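Side-chain contacts in squalene synthase HpnC (Alicyclobacillus acidocaldarius subsp. acidocaldarius, PDB 4HD1), which probably catalyses the prenyl transfer by which squalene is made from two prenyl diphosphates: residues D123-E126 with D127-Y131; L165-A168 with N169-D173; I213-E216 with V217-Q221; R108-E111 with A112-D116. All coordinates share one frame; numbering follows the deposited sequence.

Contact 1: D123-E126 with D127-Y131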
loop_
_atom_site.group_PDB
_atom_site.type_symbol
_atom_site.label_atom_id
_atom_site.label_comp_id
_atom_site.label_asym_id
_atom_site.label_seq_id
_atom_site.Cartn_x
_atom_site.Cartn_y
_atom_site.Cartn_z
ATOM N N ASP A 123 0.163 19.647 3.800
ATOM C CA ASP A 123 0.919 20.789 4.303
ATOM C C ASP A 123 2.411 20.493 4.482
ATOM O O ASP A 123 3.260 21.236 3.980
ATOM C CB ASP A 123 0.314 21.264 5.625
ATOM C CG ASP A 123 0.498 22.742 5.848
ATOM O OD1 ASP A 123 1.634 23.170 6.145
ATOM O OD2 ASP A 123 -0.509 23.472 5.734
ATOM N N THR A 124 2.723 19.414 5.201
ATOM C CA THR A 124 4.113 19.077 5.527
ATOM C C THR A 124 4.468 17.636 5.177
ATOM O O THR A 124 3.592 16.813 4.896
ATOM C CB THR A 124 4.456 19.336 7.021
ATOM O OG1 THR A 124 3.720 18.435 7.863
ATOM C CG2 THR A 124 4.153 20.782 7.421
ATOM N N TRP A 125 5.765 17.347 5.200
ATOM C CA TRP A 125 6.272 15.989 5.035
ATOM C C TRP A 125 5.706 15.058 6.072
ATOM O O TRP A 125 5.393 13.908 5.766
ATOM C CB TRP A 125 7.798 15.975 5.078
ATOM C CG TRP A 125 8.372 14.587 5.231
ATOM C CD1 TRP A 125 8.975 14.035 6.358
ATOM C CD2 TRP A 125 8.380 13.511 4.231
ATOM N NE1 TRP A 125 9.359 12.741 6.125
ATOM C CE2 TRP A 125 9.035 12.363 4.871
ATOM C CE3 TRP A 125 7.943 13.391 2.916
ATOM C CZ2 TRP A 125 9.227 11.161 4.206
ATOM C CZ3 TRP A 125 8.143 12.174 2.256
ATOM C CH2 TRP A 125 8.769 11.087 2.886
ATOM N N GLU A 126 5.564 15.551 7.303
ATOM C CA GLU A 126 4.991 14.772 8.406
ATOM C C GLU A 126 3.555 14.337 8.123
ATOM O O GLU A 126 3.160 13.227 8.482
ATOM C CB GLU A 126 5.055 15.546 9.728
ATOM C CG GLU A 126 6.431 15.580 10.378
ATOM C CD GLU A 126 7.421 16.485 9.655
ATOM O OE1 GLU A 126 7.034 17.594 9.217
ATOM O OE2 GLU A 126 8.599 16.088 9.530
ATOM N N ASP A 127 2.787 15.214 7.474
ATOM C CA ASP A 127 1.413 14.909 7.075
ATOM C C ASP A 127 1.367 13.809 6.022
ATOM O O ASP A 127 0.551 12.891 6.121
ATOM C CB ASP A 127 0.693 16.163 6.569
ATOM C CG ASP A 127 0.552 17.232 7.642
ATOM O OD1 ASP A 127 0.626 16.902 8.844
ATOM O OD2 ASP A 127 0.363 18.411 7.281
ATOM N N LEU A 128 2.244 13.898 5.022
ATOM C CA LEU A 128 2.330 12.866 3.995
ATOM C C LEU A 128 2.793 11.532 4.591
ATOM O O LEU A 128 2.177 10.488 4.349
ATOM C CB LEU A 128 3.242 13.299 2.847
ATOM C CG LEU A 128 3.349 12.316 1.676
ATOM C CD1 LEU A 128 1.977 11.990 1.105
ATOM C CD2 LEU A 128 4.278 12.839 0.588
ATOM N N ARG A 129 3.865 11.579 5.381
ATOM C CA ARG A 129 4.344 10.411 6.117
ATOM C C ARG A 129 3.189 9.771 6.889
ATOM O O ARG A 129 2.999 8.562 6.830
ATOM C CB ARG A 129 5.472 10.809 7.073
ATOM C CG ARG A 129 6.036 9.672 7.904
ATOM C CD ARG A 129 7.391 9.222 7.393
ATOM N NE ARG A 129 7.961 8.206 8.275
ATOM C CZ ARG A 129 9.254 7.901 8.356
ATOM N NH1 ARG A 129 10.148 8.535 7.609
ATOM N NH2 ARG A 129 9.656 6.959 9.198
ATOM N N ASP A 130 2.405 10.592 7.584
ATOM C CA ASP A 130 1.295 10.099 8.396
ATOM C C ASP A 130 0.216 9.382 7.575
ATOM O O ASP A 130 -0.330 8.368 8.014
ATOM C CB ASP A 130 0.678 11.222 9.224
ATOM C CG ASP A 130 0.093 10.720 10.520
ATOM O OD1 ASP A 130 -1.147 10.745 10.660
ATOM O OD2 ASP A 130 0.876 10.275 11.389
ATOM N N TYR A 131 -0.079 9.907 6.386
ATOM C CA TYR A 131 -0.995 9.244 5.461
ATOM C C TYR A 131 -0.477 7.852 5.091
ATOM O O TYR A 131 -1.236 6.877 5.104
ATOM C CB TYR A 131 -1.220 10.095 4.204
ATOM C CG TYR A 131 -2.018 9.402 3.113
ATOM C CD1 TYR A 131 -3.302 8.910 3.362
ATOM C CD2 TYR A 131 -1.492 9.252 1.828
ATOM C CE1 TYR A 131 -4.031 8.274 2.367
ATOM C CE2 TYR A 131 -2.215 8.624 0.822
ATOM C CZ TYR A 131 -3.480 8.135 1.096
ATOM O OH TYR A 131 -4.205 7.511 0.102
#
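Thr124 and Asp127 meet where the extended backbone of Thr124 turns into the first turn of helix 125-135; Leu128 N bonds to Thr124 O at 3.2 Å, and Arg129 N to Trp125 O at 2.8 Å. Two weak reciprocal bonds link the side chains to the backbone. Thr124 OG1, set between its own N and carbonyl carbon (chi1 67°), accepts from Asp127 N at 3.4 Å, while Thr124 N donates to Asp127 OD2 at 3.3 Å. Threonine suits the cap because its hydroxyl can serve an amide that has no helical carbonyl before it. Asp127, three residues on, suits the return half of the pairing, its carboxylate lying beside the donor-rich helix start; an alanine here would probably leave Thr124 N without this acceptor and the cap held from one side only. Further round, Arg129 CB lies over one face of the Trp125 ring, and Arg129 CD is 4.2 Å from Trp125 CZ2, with guanidinium and indole planes 85° apart. Trp125 also makes a cation-pi pair with Arg219, and Asp130 a salt bridge with Arg115 of helix 104-118. The reciprocal side chain to backbone pairing of Thr124 and Asp127 is the capping box of a helix N-terminus.

Contact 2: L165-A168 with N169-D173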
loop_
_atom_site.group_PDB
_atom_site.type_symbol
_atom_site.label_atom_id
_atom_site.label_comp_id
_atom_site.label_asym_id
_atom_site.label_seq_id
_atom_site.Cartn_x
_atom_site.Cartn_y
_atom_site.Cartn_z
ATOM N N LEU A 165 8.084 3.309 -1.014
ATOM C CA LEU A 165 7.433 2.888 -2.245
ATOM C C LEU A 165 6.263 3.804 -2.622
ATOM O O LEU A 165 6.125 4.205 -3.791
ATOM C CB LEU A 165 6.976 1.435 -2.110
ATOM C CG LEU A 165 6.798 0.545 -3.342
ATOM C CD1 LEU A 165 7.879 0.735 -4.395
ATOM C CD2 LEU A 165 6.762 -0.901 -2.878
ATOM N N GLN A 166 5.436 4.152 -1.636
ATOM C CA GLN A 166 4.330 5.055 -1.886
ATOM C C GLN A 166 4.814 6.443 -2.305
ATOM O O GLN A 166 4.240 7.052 -3.215
ATOM C CB GLN A 166 3.382 5.155 -0.693
ATOM C CG GLN A 166 2.150 5.981 -1.045
ATOM C CD GLN A 166 0.997 5.820 -0.085
ATOM O OE1 GLN A 166 0.481 4.726 0.098
ATOM N NE2 GLN A 166 0.558 6.929 0.506
ATOM N N VAL A 167 5.864 6.945 -1.662
ATOM C CA VAL A 167 6.399 8.249 -2.054
ATOM C C VAL A 167 6.925 8.205 -3.490
ATOM O O VAL A 167 6.546 9.035 -4.312
ATOM C CB VAL A 167 7.453 8.790 -1.070
ATOM C CG1 VAL A 167 8.091 10.056 -1.618
ATOM C CG2 VAL A 167 6.813 9.079 0.281
ATOM N N ALA A 168 7.766 7.220 -3.797
ATOM C CA ALA A 168 8.269 7.029 -5.163
ATOM C C ALA A 168 7.135 7.058 -6.190
ATOM O O ALA A 168 7.239 7.736 -7.219
ATOM C CB ALA A 168 9.058 5.727 -5.278
ATOM N N ASN A 169 6.057 6.330 -5.895
ATOM C CA ASN A 169 4.875 6.300 -6.755
ATOM C C ASN A 169 4.135 7.630 -6.847
ATOM O O ASN A 169 3.722 8.025 -7.936
ATOM C CB ASN A 169 3.925 5.181 -6.340
ATOM C CG ASN A 169 4.390 3.834 -6.825
ATOM O OD1 ASN A 169 4.435 3.583 -8.025
ATOM N ND2 ASN A 169 4.762 2.968 -5.898
ATOM N N HIS A 170 3.978 8.317 -5.716
ATOM C CA HIS A 170 3.412 9.667 -5.718
ATOM C C HIS A 170 4.182 10.581 -6.633
ATOM O O HIS A 170 3.592 11.320 -7.428
ATOM C CB HIS A 170 3.389 10.263 -4.314
ATOM C CG HIS A 170 2.250 9.772 -3.449
ATOM N ND1 HIS A 170 1.021 9.509 -3.940
ATOM C CD2 HIS A 170 2.185 9.531 -2.075
ATOM C CE1 HIS A 170 0.217 9.101 -2.938
ATOM N NE2 HIS A 170 0.931 9.118 -1.797
HETATM N N MSE A 171 5.508 10.525 -6.545
HETATM C CA MSE A 171 6.365 11.442 -7.296
HETATM C C MSE A 171 6.314 11.214 -8.807
HETATM O O MSE A 171 6.280 12.172 -9.574
HETATM C CB MSE A 171 7.802 11.416 -6.773
HETATM C CG MSE A 171 7.956 11.882 -5.324
HETATM SE SE MSE A 171 7.150 13.626 -4.925
HETATM C CE MSE A 171 5.432 13.080 -4.163
ATOM N N GLN A 172 6.287 9.957 -9.235
ATOM C CA GLN A 172 6.139 9.668 -10.659
ATOM C C GLN A 172 4.705 9.897 -11.165
ATOM O O GLN A 172 4.463 9.844 -12.370
ATOM C CB GLN A 172 6.616 8.252 -10.995
ATOM C CG GLN A 172 5.642 7.149 -10.613
ATOM C CD GLN A 172 5.870 5.856 -11.382
ATOM O OE1 GLN A 172 6.732 5.771 -12.258
ATOM N NE2 GLN A 172 5.083 4.838 -11.056
ATOM N N ASP A 173 3.771 10.163 -10.251
ATOM C CA ASP A 173 2.352 10.301 -10.604
ATOM C C ASP A 173 1.748 11.678 -10.313
ATOM O O ASP A 173 0.540 11.789 -10.124
ATOM C CB ASP A 173 1.512 9.224 -9.901
ATOM C CG ASP A 173 1.736 7.825 -10.462
ATOM O OD1 ASP A 173 2.295 7.682 -11.572
ATOM O OD2 ASP A 173 1.337 6.857 -9.782
#
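Leu165 and Asn169, one turn apart in the last turns of helix 152-172, begin a run of i to i+4 pairs in this all-helical squalene/phytoene synthase fold; the helix leads into Asp173, which opens a D-x-x-x-D sequence consistent with the second aspartate-rich motif of the family. The backbone bonds include Asn169 N to Leu165 O at 3.0 Å and Met171 N to Val167 O at 2.9 Å. Among the polar side chains, Asn169 also turns its amide back on the same carbonyl: with CG beside the backbone N (chi1 -78°), ND2 gives Leu165 O a second, weak bond of 2.8 Å. Asparagine suits the place because its short amide can fold back to the carbonyl one turn earlier. Apolar contact is made by Val167 CG1 and Met171 CG, 4.1 Å apart. The two side chains run alongside each other, and both touch helix 207-227, at Ala220 and Glu216; residue 171 is modelled as selenomethionine. The Gln166 amide and His170 imidazole cross obliquely, their planes 78° apart. Tyr184 stacks on the His170 ring, and the stronger partner of the Gln166 amide is Ser135. Gln166 CG lies 3.4 Å from His170 NE2, and Gln166 NE2 donates weakly to that same nitrogen at 3.2 Å.

Contact 3: I213-E216 with V217-Q221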
loop_
_atom_site.group_PDB
_atom_site.type_symbol
_atom_site.label_atom_id
_atom_site.label_comp_id
_atom_site.label_asym_id
_atom_site.label_seq_id
_atom_site.Cartn_x
_atom_site.Cartn_y
_atom_site.Cartn_z
ATOM N N ILE A 213 11.048 18.033 -5.674
ATOM C CA ILE A 213 10.964 16.642 -6.113
ATOM C C ILE A 213 12.236 15.897 -5.690
ATOM O O ILE A 213 12.158 14.798 -5.137
ATOM C CB ILE A 213 10.763 16.527 -7.647
ATOM C CG1 ILE A 213 9.574 17.378 -8.135
ATOM C CG2 ILE A 213 10.615 15.071 -8.073
ATOM C CD1 ILE A 213 8.189 16.878 -7.766
ATOM N N ALA A 214 13.394 16.515 -5.929
ATOM C CA ALA A 214 14.687 15.950 -5.527
ATOM C C ALA A 214 14.756 15.662 -4.032
ATOM O O ALA A 214 15.242 14.610 -3.634
ATOM C CB ALA A 214 15.834 16.855 -5.958
ATOM N N LEU A 215 14.254 16.584 -3.213
ATOM C CA LEU A 215 14.212 16.377 -1.767
ATOM C C LEU A 215 13.388 15.143 -1.383
ATOM O O LEU A 215 13.785 14.379 -0.498
ATOM C CB LEU A 215 13.666 17.616 -1.052
ATOM C CG LEU A 215 13.615 17.529 0.478
ATOM C CD1 LEU A 215 15.016 17.458 1.075
ATOM C CD2 LEU A 215 12.829 18.688 1.075
ATOM N N GLU A 216 12.250 14.955 -2.050
ATOM C CA GLU A 216 11.383 13.798 -1.793
ATOM C C GLU A 216 12.052 12.495 -2.223
ATOM O O GLU A 216 12.021 11.502 -1.493
ATOM C CB GLU A 216 10.017 13.944 -2.486
ATOM C CG GLU A 216 9.299 15.276 -2.277
ATOM C CD GLU A 216 9.197 15.715 -0.821
ATOM O OE1 GLU A 216 9.520 14.934 0.099
ATOM O OE2 GLU A 216 8.782 16.864 -0.592
ATOM N N VAL A 217 12.657 12.519 -3.410
ATOM C CA VAL A 217 13.405 11.385 -3.938
ATOM C C VAL A 217 14.484 10.931 -2.947
ATOM O O VAL A 217 14.584 9.738 -2.649
ATOM C CB VAL A 217 14.009 11.709 -5.326
ATOM C CG1 VAL A 217 14.977 10.618 -5.778
ATOM C CG2 VAL A 217 12.897 11.898 -6.349
ATOM N N ASP A 218 15.256 11.884 -2.423
ATOM C CA ASP A 218 16.289 11.608 -1.418
ATOM C C ASP A 218 15.711 10.980 -0.153
ATOM O O ASP A 218 16.286 10.034 0.387
ATOM C CB ASP A 218 17.051 12.887 -1.039
ATOM C CG ASP A 218 17.862 13.471 -2.192
ATOM O OD1 ASP A 218 17.860 12.902 -3.306
ATOM O OD2 ASP A 218 18.508 14.520 -1.972
ATOM N N ARG A 219 14.585 11.517 0.320
ATOM C CA ARG A 219 13.910 11.004 1.513
ATOM C C ARG A 219 13.510 9.541 1.331
ATOM O O ARG A 219 13.687 8.717 2.240
ATOM C CB ARG A 219 12.663 11.830 1.824
ATOM C CG ARG A 219 12.927 13.181 2.462
ATOM C CD ARG A 219 11.622 13.752 2.988
ATOM N NE ARG A 219 11.795 14.990 3.746
ATOM C CZ ARG A 219 11.282 16.165 3.396
ATOM N NH1 ARG A 219 10.554 16.280 2.294
ATOM N NH2 ARG A 219 11.495 17.231 4.154
ATOM N N ALA A 220 12.978 9.237 0.145
ATOM C CA ALA A 220 12.514 7.896 -0.203
ATOM C C ALA A 220 13.689 6.933 -0.372
ATOM O O ALA A 220 13.622 5.781 0.066
ATOM C CB ALA A 220 11.644 7.930 -1.458
ATOM N N GLN A 221 14.766 7.415 -0.989
ATOM C CA GLN A 221 15.985 6.624 -1.121
ATOM C C GLN A 221 16.556 6.245 0.252
ATOM O O GLN A 221 16.970 5.106 0.461
ATOM C CB GLN A 221 17.023 7.359 -1.978
ATOM C CG GLN A 221 18.240 6.520 -2.353
ATOM C CD GLN A 221 17.886 5.294 -3.182
ATOM O OE1 GLN A 221 17.424 5.407 -4.327
ATOM N NE2 GLN A 221 18.108 4.113 -2.609
#
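Glu216, Arg219 and Val217 have the most surface buried here, on two sides of helix 207-227. Glu216 and Arg219 run side by side and join in a salt bridge, Arg219 NH1 to Glu216 OE1 at 2.8 Å. Arg219 NH1 meets the oxygen on its syn side, tilted 29° from the carboxylate plane, while the oxygen itself lies in the guanidinium plane. Glutamate reaches this position by bending at chi2 (-50°), whereas Arg219 is extended from CG to NE. Leu215 covers one face of the guanidinium with CD2, which lies 3.5 Å from Arg219 NH1; its apolar branch leaves the N-H edge available to acids. Val217, a compact branched residue suited to packing between helices, sets CG2 4.3 Å from Ile213 CG2, and both side chains touch Ile256 of helix 236-257. Arg219 NH1 has a stronger partner in Asp189. A leucine in place of Arg219 would probably leave Glu216 and Asp189, whose carboxylates are close, without the positive charge between them. The chemistry thus implies a buried glutamate whose negative charge is probably stabilised by an arginine shared between two acids.

Contact 4: R108-E111 with A112-D116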
loop_
_atom_site.group_PDB
_atom_site.type_symbol
_atom_site.label_atom_id
_atom_site.label_comp_id
_atom_site.label_asym_id
_atom_site.label_seq_id
_atom_site.Cartn_x
_atom_site.Cartn_y
_atom_site.Cartn_z
ATOM N N ARG A 108 -6.606 0.175 9.590
ATOM C CA ARG A 108 -5.849 1.310 9.059
ATOM C C ARG A 108 -6.034 1.484 7.558
ATOM O O ARG A 108 -6.096 2.609 7.062
ATOM C CB ARG A 108 -4.374 1.214 9.432
ATOM C CG ARG A 108 -4.143 1.620 10.869
ATOM C CD ARG A 108 -2.680 1.612 11.248
ATOM N NE ARG A 108 -2.493 2.304 12.519
ATOM C CZ ARG A 108 -1.338 2.384 13.172
ATOM N NH1 ARG A 108 -0.245 1.810 12.683
ATOM N NH2 ARG A 108 -1.276 3.038 14.323
ATOM N N LEU A 109 -6.140 0.369 6.847
ATOM C CA LEU A 109 -6.403 0.400 5.413
ATOM C C LEU A 109 -7.777 0.981 5.118
ATOM O O LEU A 109 -7.953 1.676 4.114
ATOM C CB LEU A 109 -6.279 -0.998 4.814
ATOM C CG LEU A 109 -4.835 -1.452 4.657
ATOM C CD1 LEU A 109 -4.774 -2.966 4.526
ATOM C CD2 LEU A 109 -4.167 -0.749 3.477
ATOM N N ILE A 110 -8.735 0.678 5.997
ATOM C CA ILE A 110 -10.091 1.234 5.935
ATOM C C ILE A 110 -10.036 2.738 6.194
ATOM O O ILE A 110 -10.639 3.521 5.461
ATOM C CB ILE A 110 -11.046 0.524 6.933
ATOM C CG1 ILE A 110 -11.401 -0.874 6.411
ATOM C CG2 ILE A 110 -12.310 1.347 7.176
ATOM C CD1 ILE A 110 -12.156 -1.741 7.395
ATOM N N GLU A 111 -9.292 3.123 7.228
ATOM C CA GLU A 111 -9.083 4.523 7.588
ATOM C C GLU A 111 -8.356 5.310 6.492
ATOM O O GLU A 111 -8.622 6.492 6.315
ATOM C CB GLU A 111 -8.342 4.621 8.932
ATOM C CG GLU A 111 -7.974 6.030 9.397
ATOM C CD GLU A 111 -9.160 6.851 9.882
ATOM O OE1 GLU A 111 -10.304 6.337 9.895
ATOM O OE2 GLU A 111 -8.943 8.027 10.255
ATOM N N ALA A 112 -7.462 4.651 5.752
ATOM C CA ALA A 112 -6.737 5.294 4.650
ATOM C C ALA A 112 -7.691 5.913 3.633
ATOM O O ALA A 112 -7.448 7.008 3.128
ATOM C CB ALA A 112 -5.807 4.306 3.964
ATOM N N ASN A 113 -8.772 5.196 3.345
ATOM C CA ASN A 113 -9.822 5.671 2.456
ATOM C C ASN A 113 -10.507 6.936 3.007
ATOM O O ASN A 113 -10.767 7.879 2.256
ATOM C CB ASN A 113 -10.831 4.544 2.206
ATOM C CG ASN A 113 -11.844 4.880 1.129
ATOM O OD1 ASN A 113 -12.675 5.777 1.287
ATOM N ND2 ASN A 113 -11.796 4.138 0.029
ATOM N N ARG A 114 -10.774 6.963 4.314
ATOM C CA ARG A 114 -11.345 8.150 4.966
ATOM C C ARG A 114 -10.371 9.328 4.935
ATOM O O ARG A 114 -10.796 10.475 4.797
ATOM C CB ARG A 114 -11.752 7.864 6.413
ATOM C CG ARG A 114 -12.754 6.735 6.584
ATOM C CD ARG A 114 -13.211 6.617 8.032
ATOM N NE ARG A 114 -14.077 5.456 8.240
ATOM C CZ ARG A 114 -13.711 4.343 8.876
ATOM N NH1 ARG A 114 -12.487 4.219 9.386
ATOM N NH2 ARG A 114 -14.576 3.346 9.007
ATOM N N ARG A 115 -9.072 9.042 5.067
ATOM C CA ARG A 115 -8.032 10.077 5.002
ATOM C C ARG A 115 -7.976 10.692 3.610
ATOM O O ARG A 115 -7.824 11.903 3.470
ATOM C CB ARG A 115 -6.648 9.525 5.371
ATOM C CG ARG A 115 -6.607 8.693 6.639
ATOM C CD ARG A 115 -6.633 9.540 7.891
ATOM N NE ARG A 115 -5.274 9.866 8.305
ATOM C CZ ARG A 115 -4.869 9.896 9.568
ATOM N NH1 ARG A 115 -5.714 9.609 10.549
ATOM N NH2 ARG A 115 -3.617 10.201 9.847
ATOM N N ASP A 116 -8.109 9.847 2.589
ATOM C CA ASP A 116 -8.110 10.295 1.198
ATOM C C ASP A 116 -9.336 11.157 0.881
ATOM O O ASP A 116 -9.254 12.050 0.044
ATOM C CB ASP A 116 -8.041 9.093 0.254
ATOM C CG ASP A 116 -7.014 9.267 -0.865
ATOM O OD1 ASP A 116 -5.915 9.821 -0.625
ATOM O OD2 ASP A 116 -7.298 8.818 -1.993
#
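Glu111 faces two arginines of the following turn, Arg114 closely and Arg115 at longer range, and its conformation lets it serve both. CG stands opposite the backbone N (chi1 176°) and the chain then bends at chi2 (73°), turning the carboxylate toward the next turn, where the two arginines stand. Its OE1 takes a hydrogen-bonded salt bridge from Arg114 NH1 at 3.1 Å, nearly in line with the C-O bond and in the guanidinium plane. OE2 has a longer ion pair with Arg115 NH1, at 3.6 Å. The arginines differ in shape. Arg114 is extended from CG to NE and lies alongside Ile110, whose CG2 sits over one face of its guanidinium, 3.5 Å from Arg114 NH2; a branched apolar residue suits that flat face. Arg115 instead folds at chi2 and at chi3 (-90°), so that CG passes 3.0 Å from Glu111 O and the guanidinium swings back toward Glu111. Both arginines have stronger outside partners: Arg114 meets Glu73 and Asp70, and Arg115 meets Asp130. Within helix 104-118 this is a salt-bridge network of i to i+3 and i to i+4 pairs; those outer bonds join it to helices 65-81 and 125-135 of the all-helical fold.

In the fold
Along the chain the order is contact 4, contact 1, contact 2, contact 3, each on a separate helix (contact 1 at the start of its own): 104-118, 125-135, 152-172 and 207-227. Contact 1 touches all three others. It lies with its centre about 14 Å from each of theirs, meeting contact 4 through the salt bridge of Asp130 and Arg115, contact 2 through Tyr131 and Gln166, and contact 3 through Trp125 and Arg219. Contacts 2 and 3, with centres about 10 Å apart, pack directly, Met171 against Glu216. Contacts 3 and 4 stay separate, their nearest atoms about 16 Å apart. Helix 125-135 thus bridges the helices of a single all-helical fold.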